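Local coordinates for ribokinase (Cryptococcus neoformans var. grubii serotype A, PDB 6XK2) that phosphorylates D-ribose at O-5 with ATP, most likely using magnesium, to give D-ribose 5-phosphate and ADP, and works as a homodimer, at the interface of chains A and B. Coordinates in Å, arbitrary orientation; residue numbers count along the deposited sequence, not the author numbering. Chains: chain A/B, Ribokinase.

Contact 1: the interface of chains A and B. Residues chain A 25, 103, 105, 119; chain B 25, 27, 44, 103.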
ATOM      1  N   GLU A  25       4.163  -2.175   5.904  1.00 49.87           N
ATOM      2  CA  GLU A  25       3.387  -0.947   5.841  1.00 44.72           C
ATOM      3  C   GLU A  25       1.960  -1.271   6.256  1.00 47.20           C
ATOM      4  O   GLU A  25       1.224  -1.924   5.507  1.00 45.76           O
ATOM      5  CB  GLU A  25       3.455  -0.355   4.440  1.00 45.05           C
ATOM      6  CG  GLU A  25       4.726   0.445   4.211  1.00 51.98           C
ATOM      7  CD  GLU A  25       4.893   0.898   2.766  1.00 57.90           C
ATOM      8  OE1 GLU A  25       4.329   0.215   1.880  1.00 57.83           O
ATOM      9  OE2 GLU A  25       5.614   1.902   2.513  1.00 55.65           O
ATOM     10  N   ARG A 103       8.599  -6.294   0.995  1.00 44.25           N
ATOM     11  CA  ARG A 103       7.566  -5.460   1.578  1.00 45.82           C
ATOM     12  C   ARG A 103       6.315  -6.276   1.843  1.00 46.15           C
ATOM     13  O   ARG A 103       5.999  -7.223   1.118  1.00 46.46           O
ATOM     14  CB  ARG A 103       7.216  -4.279   0.660  1.00 43.75           C
ATOM     15  CG  ARG A 103       8.435  -3.507   0.201  1.00 46.65           C
ATOM     16  CD  ARG A 103       8.093  -2.302  -0.641  1.00 46.83           C
ATOM     17  NE  ARG A 103       6.845  -1.653  -0.262  1.00 48.25           N
ATOM     18  CZ  ARG A 103       6.130  -0.913  -1.102  1.00 48.63           C
ATOM     19  NH1 ARG A 103       6.551  -0.758  -2.346  1.00 49.05           N
ATOM     20  NH2 ARG A 103       5.005  -0.336  -0.710  1.00 47.61           N
ATOM     21  N   VAL A 105       2.389  -5.062   2.278  1.00 46.00           N
ATOM     22  CA  VAL A 105       1.343  -4.048   2.310  1.00 46.06           C
ATOM     23  C   VAL A 105       0.167  -4.655   3.065  1.00 50.70           C
ATOM     24  O   VAL A 105      -0.516  -5.554   2.559  1.00 51.12           O
ATOM     25  CB  VAL A 105       0.939  -3.610   0.897  1.00 50.31           C
ATOM     26  CG1 VAL A 105      -0.142  -2.516   0.964  1.00 45.34           C
ATOM     27  CG2 VAL A 105       2.168  -3.121   0.132  1.00 48.52           C
ATOM     28  N   HIS A 119       5.493  -8.362  -1.335  1.00 45.33           N
ATOM     29  CA  HIS A 119       6.370  -8.103  -2.468  1.00 46.95           C
ATOM     30  C   HIS A 119       7.728  -8.683  -2.094  1.00 47.52           C
ATOM     31  O   HIS A 119       8.358  -8.213  -1.137  1.00 49.08           O
ATOM     32  CB  HIS A 119       6.453  -6.600  -2.767  1.00 45.87           C
ATOM     33  CG  HIS A 119       7.384  -6.248  -3.890  1.00 49.80           C
ATOM     34  ND1 HIS A 119       7.114  -6.562  -5.207  1.00 49.34           N
ATOM     35  CD2 HIS A 119       8.573  -5.595  -3.896  1.00 47.69           C
ATOM     36  CE1 HIS A 119       8.095  -6.119  -5.974  1.00 46.77           C
ATOM     37  NE2 HIS A 119       8.991  -5.530  -5.204  1.00 47.82           N
TER
ATOM     38  N   GLU B  25       1.031   2.784  -6.856  1.00 57.88           N
ATOM     39  CA  GLU B  25       1.695   1.486  -6.759  1.00 55.63           C
ATOM     40  C   GLU B  25       0.752   0.393  -7.232  1.00 53.17           C
ATOM     41  O   GLU B  25      -0.213   0.059  -6.543  1.00 53.87           O
ATOM     42  CB  GLU B  25       2.168   1.193  -5.332  1.00 53.28           C
ATOM     43  CG  GLU B  25       3.474   1.912  -4.953  1.00 59.12           C
ATOM     44  CD  GLU B  25       4.039   1.468  -3.599  1.00 58.83           C
ATOM     45  OE1 GLU B  25       3.235   1.139  -2.701  1.00 57.61           O
ATOM     46  OE2 GLU B  25       5.290   1.458  -3.436  1.00 56.08           O
ATOM     47  N   PHE B  27       0.194  -3.346  -7.669  1.00 60.69           N
ATOM     48  CA  PHE B  27       0.596  -4.700  -7.308  1.00 58.06           C
ATOM     49  C   PHE B  27      -0.211  -5.657  -8.167  1.00 61.76           C
ATOM     50  O   PHE B  27      -1.445  -5.639  -8.128  1.00 65.00           O
ATOM     51  CB  PHE B  27       0.370  -4.985  -5.823  1.00 55.91           C
ATOM     52  CG  PHE B  27       1.276  -4.209  -4.906  1.00 55.97           C
ATOM     53  CD1 PHE B  27       2.515  -4.714  -4.546  1.00 54.87           C
ATOM     54  CD2 PHE B  27       0.896  -2.974  -4.408  1.00 57.18           C
ATOM     55  CE1 PHE B  27       3.350  -4.008  -3.708  1.00 52.22           C
ATOM     56  CE2 PHE B  27       1.730  -2.265  -3.560  1.00 54.03           C
ATOM     57  CZ  PHE B  27       2.958  -2.784  -3.215  1.00 53.33           C
ATOM     58  N   LEU B  44       5.151  -5.487  -9.562  1.00 58.66           N
ATOM     59  CA  LEU B  44       4.911  -4.189  -8.941  1.00 56.23           C
ATOM     60  C   LEU B  44       5.284  -3.100  -9.933  1.00 57.37           C
ATOM     61  O   LEU B  44       6.419  -3.059 -10.419  1.00 56.24           O
ATOM     62  CB  LEU B  44       5.713  -4.040  -7.643  1.00 51.56           C
ATOM     63  CG  LEU B  44       5.784  -2.668  -6.973  1.00 56.38           C
ATOM     64  CD1 LEU B  44       4.385  -2.088  -6.671  1.00 54.78           C
ATOM     65  CD2 LEU B  44       6.631  -2.769  -5.700  1.00 52.32           C
ATOM     66  N   ARG B 103       0.104   8.194  -1.569  1.00 55.60           N
ATOM     67  CA  ARG B 103       0.195   6.877  -2.172  1.00 57.03           C
ATOM     68  C   ARG B 103      -1.185   6.414  -2.600  1.00 56.67           C
ATOM     69  O   ARG B 103      -2.187   6.694  -1.931  1.00 58.55           O
ATOM     70  CB  ARG B 103       0.817   5.868  -1.177  1.00 54.23           C
ATOM     71  CG  ARG B 103       0.959   4.421  -1.664  1.00 52.96           C
ATOM     72  CD  ARG B 103       2.397   4.080  -2.018  1.00 54.02           C
ATOM     73  NE  ARG B 103       3.325   4.410  -0.938  1.00 54.48           N
ATOM     74  CZ  ARG B 103       3.685   3.569   0.028  1.00 53.81           C
ATOM     75  NH1 ARG B 103       3.194   2.342   0.066  1.00 53.75           N
ATOM     76  NH2 ARG B 103       4.526   3.956   0.969  1.00 53.95           N
TER
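In this ribokinase of the PfkB family the homodimer forms through the beta-sheet lid of each subunit, and here strands 22-29 and 102-109 of the two lids face each other with a cross-linked pair of salt bridges. B:Arg103 grips A:Glu25 end-on, NH1 to OE1 at 3.0 Å and NH2 to OE2 at 2.8 Å. Both carboxylate oxygens lie in the guanidinium plane, yet the nitrogens come from above the carboxylate plane, so the two flat groups are tilted 32° against each other. The twin pair is not an exact copy: A:Arg103 NH2 meets B:Glu25 OE1 on its syn side at 3.0 Å in a nearly straight bond (172° at H), while A:Arg103 NH1 reaches OE2 from above the carboxylate plane at 2.8 Å.

A:Arg103 NH2 also bonds A:Glu25 OE1 of its own chain at 2.7 Å. This oxygen therefore accepts from both chains, with A:Arg103 and B:Arg103 on opposite faces of its plane. The two OE1 atoms of A:Glu25 and B:Glu25 stand 4.8 Å apart, a like-charge proximity that the intervening guanidinium groups probably offset. The arginines arrive by different paths: B:Arg103 has CG anti to the backbone N (chi1 179°) and bends at chi2 and chi3, whereas A:Arg103 has CG anti to the carbonyl carbon and bends at chi3, yet both present NH1 and NH2 end-on to the partner's carboxylate.

Beside this charged cluster the contact turns apolar. A:Val105 CG2 touches CZ, the para carbon of B:Phe27, 3.5 Å away. B:Leu44 lays CD2 over the centre of the A:His119 ring, 3.6 Å above its plane, while its other methyl, CD1, covers a face of B:Phe27 within its own chain.

Contact 2: the interface of chains A and B. Residues chain A 32-33, 107, 115, 117; chain B 33, 107.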
ATOM      1  N   ILE A  32     -11.411  -4.081   5.202  1.00 75.04           N
ATOM      2  CA  ILE A  32     -10.591  -4.571   4.101  1.00 73.12           C
ATOM      3  C   ILE A  32     -11.247  -4.159   2.794  1.00 75.18           C
ATOM      4  O   ILE A  32     -12.465  -4.308   2.626  1.00 78.64           O
ATOM      5  CB  ILE A  32     -10.427  -6.095   4.193  1.00 73.28           C
ATOM      6  CG1 ILE A  32      -9.899  -6.496   5.572  1.00 72.74           C
ATOM      7  CG2 ILE A  32      -9.501  -6.598   3.094  1.00 71.71           C
ATOM      8  CD1 ILE A  32      -8.517  -6.003   5.862  1.00 70.88           C
ATOM      9  N   VAL A  33     -10.457  -3.606   1.870  1.00 73.04           N
ATOM     10  CA  VAL A  33     -11.039  -3.105   0.630  1.00 72.61           C
ATOM     11  C   VAL A  33     -11.578  -4.278  -0.178  1.00 73.89           C
ATOM     12  O   VAL A  33     -10.924  -5.322  -0.311  1.00 74.43           O
ATOM     13  CB  VAL A  33     -10.028  -2.258  -0.167  1.00 70.09           C
ATOM     14  CG1 VAL A  33      -8.868  -3.075  -0.706  1.00 65.17           C
ATOM     15  CG2 VAL A  33     -10.736  -1.521  -1.303  1.00 73.27           C
ATOM     16  N   GLN A 107      -3.402  -4.271   5.078  1.00 57.75           N
ATOM     17  CA  GLN A 107      -4.617  -3.562   5.434  1.00 60.79           C
ATOM     18  C   GLN A 107      -4.996  -3.978   6.848  1.00 64.63           C
ATOM     19  O   GLN A 107      -5.364  -5.131   7.080  1.00 66.52           O
ATOM     20  CB  GLN A 107      -5.747  -3.881   4.460  1.00 61.59           C
ATOM     21  CG  GLN A 107      -5.451  -3.591   3.011  1.00 58.42           C
ATOM     22  CD  GLN A 107      -6.609  -3.980   2.123  1.00 61.54           C
ATOM     23  OE1 GLN A 107      -7.736  -3.537   2.327  1.00 67.17           O
ATOM     24  NE2 GLN A 107      -6.339  -4.812   1.130  1.00 60.60           N
ATOM     25  N   SER A 115      -5.145  -7.973   6.170  1.00 66.26           N
ATOM     26  CA  SER A 115      -4.876  -8.576   4.874  1.00 64.34           C
ATOM     27  C   SER A 115      -3.491  -8.151   4.424  1.00 60.23           C
ATOM     28  O   SER A 115      -3.094  -6.996   4.610  1.00 57.45           O
ATOM     29  CB  SER A 115      -5.913  -8.176   3.841  1.00 64.58           C
ATOM     30  OG  SER A 115      -7.100  -8.899   4.063  1.00 70.09           O
ATOM     31  N   VAL A 117      -0.422  -8.202   1.430  1.00 52.01           N
ATOM     32  CA  VAL A 117       0.138  -8.401   0.101  1.00 50.82           C
ATOM     33  C   VAL A 117       1.649  -8.345   0.247  1.00 50.58           C
ATOM     34  O   VAL A 117       2.192  -7.363   0.762  1.00 48.54           O
ATOM     35  CB  VAL A 117      -0.354  -7.351  -0.900  1.00 52.43           C
ATOM     36  CG1 VAL A 117       0.426  -7.481  -2.210  1.00 51.47           C
ATOM     37  CG2 VAL A 117      -1.846  -7.496  -1.127  1.00 53.93           C
TER
ATOM     38  N   VAL B  33      -7.019  -9.300  -2.577  1.00 68.94           N
ATOM     39  CA  VAL B  33      -6.752  -9.976  -1.310  1.00 68.03           C
ATOM     40  C   VAL B  33      -7.995  -9.936  -0.427  1.00 70.52           C
ATOM     41  O   VAL B  33      -8.668  -8.901  -0.310  1.00 73.22           O
ATOM     42  CB  VAL B  33      -5.531  -9.358  -0.603  1.00 63.38           C
ATOM     43  CG1 VAL B  33      -5.819  -7.952  -0.132  1.00 62.14           C
ATOM     44  CG2 VAL B  33      -5.104 -10.228   0.581  1.00 66.77           C
ATOM     45  N   GLN B 107      -4.516  -2.713  -6.318  1.00 63.17           N
ATOM     46  CA  GLN B 107      -4.430  -4.148  -6.569  1.00 67.77           C
ATOM     47  C   GLN B 107      -4.952  -4.417  -7.973  1.00 70.05           C
ATOM     48  O   GLN B 107      -6.155  -4.307  -8.228  1.00 69.13           O
ATOM     49  CB  GLN B 107      -5.213  -4.951  -5.534  1.00 69.40           C
ATOM     50  CG  GLN B 107      -4.810  -4.701  -4.093  1.00 66.27           C
ATOM     51  CD  GLN B 107      -5.610  -5.537  -3.122  1.00 65.46           C
ATOM     52  OE1 GLN B 107      -5.668  -6.753  -3.240  1.00 64.57           O
ATOM     53  NE2 GLN B 107      -6.258  -4.881  -2.170  1.00 68.08           N
TER
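The side chain of B:Val33, in the loop after strand 22-29, rests against A:Gln107, A:Ser115 and A:Val117 of the partner lid, and chain A hides 39 Å² of its surface. Followed outward, its CB lies 4.2 Å from A:Val117 CG2. At CB the chain forks. CG1 sits between the backbone N and the carbonyl carbon (chi1 68°), a placement that directs this methyl to the amide nitrogen NE2 of A:Gln107, 3.4 Å away; it also lies within van der Waals range of A:Ser115 CB and A:Val117 CG2. The second methyl, CG2, is anti to the backbone N and packs on A:Ser115 CB at 3.9 Å. The valine and A:Gln107 run antiparallel alongside each other, and the amide end of the glutamine meets the methyl.

Each glutamine is held by its own chain. The backbone N of A:Val33 bonds A:Gln107 OE1 at 2.8 Å, almost straight (176° at H) and in the carbonyl plane; B:Val33 N does the same to B:Gln107 OE1 at 3.0 Å. Using OE1 in this way fixes the turn of each amide and leaves NE2 pointing to the other subunit. The two glutamine chains, extended beyond CG, approach head-on with their amide planes 75° apart, and the two NE2 atoms of A:Gln107 and B:Gln107 lie 3.3 Å from each other. Two amide nitrogens are both donors, so this proximity is no evidence of a bond between them. With the chains exchanged, A:Val33 CG1 lies 3.5 Å from B:Gln107 NE2.

The C-alpha centres of contact 1 and contact 2 are about 11 Å apart, and both draw on strands 102-109 and 114-119. Residues 103, 105 and 107, every second residue, point from the same face of strand 102-109, so one strand passes from the charged cluster of contact 1 to the amide and valine packing of contact 2. The Glu25-Arg103 cluster and the Gln107 pair straddle the two-fold axis; the Val105-Phe27, His119-Leu44 and Val33 packing recurs with the chains exchanged. Each centre lies about 18 Å from A:Asp281, the predicted proton acceptor, so both probably serve mainly to join the homodimer's lids.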